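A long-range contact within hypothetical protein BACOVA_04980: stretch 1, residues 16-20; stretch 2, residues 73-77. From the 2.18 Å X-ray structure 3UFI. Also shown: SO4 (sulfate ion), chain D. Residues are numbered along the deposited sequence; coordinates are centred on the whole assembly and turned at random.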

# COMPACT_ATOMS: atom_id res chain seq x y z
N GLU A 16 -6.06 10.60 20.81
CA GLU A 16 -4.70 10.10 20.66
C GLU A 16 -4.76 8.97 19.67
O GLU A 16 -5.53 8.03 19.85
CB GLU A 16 -4.16 9.61 22.00
CG GLU A 16 -4.00 10.69 23.05
CD GLU A 16 -3.59 10.02 24.34
OE1 GLU A 16 -2.38 9.69 24.47
OE2 GLU A 16 -4.49 9.66 25.13
N ILE A 17 -3.93 9.04 18.66
CA ILE A 17 -3.99 8.09 17.56
C ILE A 17 -2.80 7.14 17.50
O ILE A 17 -1.63 7.53 17.66
CB ILE A 17 -4.16 8.90 16.23
CG1 ILE A 17 -5.50 9.71 16.27
CG2 ILE A 17 -4.07 7.97 14.99
CD1 ILE A 17 -5.82 10.51 15.15
N TYR A 18 -3.14 5.88 17.26
CA TYR A 18 -2.24 4.78 17.01
C TYR A 18 -2.66 4.06 15.75
O TYR A 18 -3.81 4.19 15.30
CB TYR A 18 -2.25 3.78 18.17
CG TYR A 18 -1.77 4.28 19.51
CD1 TYR A 18 -2.68 4.80 20.44
CD2 TYR A 18 -0.46 4.07 19.93
CE1 TYR A 18 -2.28 5.12 21.73
CE2 TYR A 18 -0.05 4.38 21.23
CZ TYR A 18 -0.98 4.87 22.14
OH TYR A 18 -0.62 5.18 23.42
N GLY A 19 -1.76 3.24 15.22
CA GLY A 19 -2.03 2.47 14.02
C GLY A 19 -1.33 1.12 14.01
O GLY A 19 -0.15 1.01 14.35
N ASN A 20 -2.09 0.09 13.60
CA ASN A 20 -1.61 -1.27 13.31
C ASN A 20 -1.66 -1.45 11.82
O ASN A 20 -2.51 -0.84 11.16
CB ASN A 20 -2.50 -2.34 13.97
CG ASN A 20 -2.30 -2.58 15.42
OD1 ASN A 20 -1.18 -2.75 15.89
ND2 ASN A 20 -3.40 -2.76 16.13
N GLY A 73 6.93 3.57 16.99
CA GLY A 73 6.06 2.40 17.05
C GLY A 73 4.84 2.68 16.22
O GLY A 73 4.97 3.18 15.12
N GLY A 74 3.66 2.41 16.75
CA GLY A 74 2.45 2.75 16.00
C GLY A 74 1.78 3.99 16.54
O GLY A 74 0.61 4.20 16.29
N SER A 75 2.51 4.79 17.32
CA SER A 75 2.03 6.01 17.94
C SER A 75 2.18 7.21 17.00
O SER A 75 3.29 7.49 16.55
CB SER A 75 2.79 6.26 19.24
OG SER A 75 2.40 7.53 19.72
N PHE A 76 1.08 7.92 16.73
CA PHE A 76 1.07 9.07 15.83
C PHE A 76 0.85 10.36 16.56
O PHE A 76 0.12 10.41 17.56
CB PHE A 76 -0.01 8.89 14.74
CG PHE A 76 0.34 7.82 13.73
CD1 PHE A 76 0.14 6.47 14.02
CD2 PHE A 76 0.87 8.17 12.49
CE1 PHE A 76 0.49 5.48 13.08
CE2 PHE A 76 1.21 7.18 11.56
CZ PHE A 76 1.00 5.84 11.86
N ARG A 77 1.47 11.43 16.07
CA ARG A 77 1.30 12.77 16.63
C ARG A 77 0.88 13.68 15.53
O ARG A 77 1.39 13.55 14.42
CB ARG A 77 2.57 13.27 17.34
CG ARG A 77 2.65 12.74 18.76
CD ARG A 77 3.92 13.12 19.48
NE ARG A 77 3.87 14.46 20.09
CZ ARG A 77 4.40 15.56 19.56
NH1 ARG A 77 5.01 15.51 18.38
NH2 ARG A 77 4.31 16.72 20.20
S SO4 D . 0.66 17.72 20.37
O1 SO4 D . 0.79 16.75 19.29
O2 SO4 D . -0.44 17.31 21.25
O3 SO4 D . 1.90 17.76 21.14
O4 SO4 D . 0.40 19.06 19.82
O HOH W 1 -2.22 11.43 18.40
O HOH W 2 -0.42 8.41 20.33

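Phe76, Ile17 and Tyr18 lose the most surface in this contact, 62, 48 and 42 Å² respectively, with Gly74 matching Tyr18 at 42 Å²; together the two stretches bury 258 Å². The backbones run in roughly opposite senses, with 136° between the N-to-C directions of the strands and a closest axial approach of 4.8 Å. CA atoms pair Ile17 with Phe76 at 5.4 Å, Tyr18 with Ser75 at 4.5 Å and Gly19 with Gly74 at 4.9 Å, an antiparallel register.

Two direct hydrogen bonds hold that register. Phe76 N donates to Ile17 O at 2.9 Å with a nearly straight N-H...O angle of 163°, and Gly19 N donates to Gly74 O at 2.8 Å with a more bent 142°. They flank the Tyr18–Ser75 pair, which is of the non-hydrogen-bonded kind. Ile17 N and Phe76 O are 4.4 Å apart, too far for a direct bond, and water 1 joins them: it accepts from Ile17 N at 3.0 Å and donates to Phe76 O at 2.7 Å. Water 2 donates to Ile17 O at 3.1 Å and also hydrogen-bonds Ser75 OG at 3.0 Å, so Ile17 O serves both a backbone amide and a solvent molecule.

Side chains alternate between the two faces of the sheet. On one face lie Ile17 and Phe76, both buried. Their aliphatic parts meet at 4.2 Å, Ile17 CG2 to Phe76 CB, an apolar contact; the end of the Ile17 side chain leads away from the other stretch. The Phe76 side chain, with chi1 in the m well, places its ring beside the opposing backbone: Gly19 N lies 3.8 Å from Phe76 CE1, at the ring edge. An ideal CB on Gly19 would sit a tight 3.1 Å from that same CE1, so the absence of a side chain leaves the ring its room.

Tyr18 and Ser75 occupy the other face. The Tyr18 ring packs obliquely against Ser75, with Tyr18 CD2 3.7 Å from Ser75 CA and Tyr18 CE2 3.9 Å from Ser75 CB, a van der Waals contact. Tyr18 CA approaches Gly74 O at 3.0 Å; the angle of 132° at the hydrogen fits a CA-H...O contact, adding to the hydrogen bond that Gly19 N donates to the same oxygen. A second such contact joins Gly74 CA to Gly19 O at 3.5 Å. Here an ideal CB on Gly74 would clash with Gly19 O at 2.4 Å, so glycine permits the close approach.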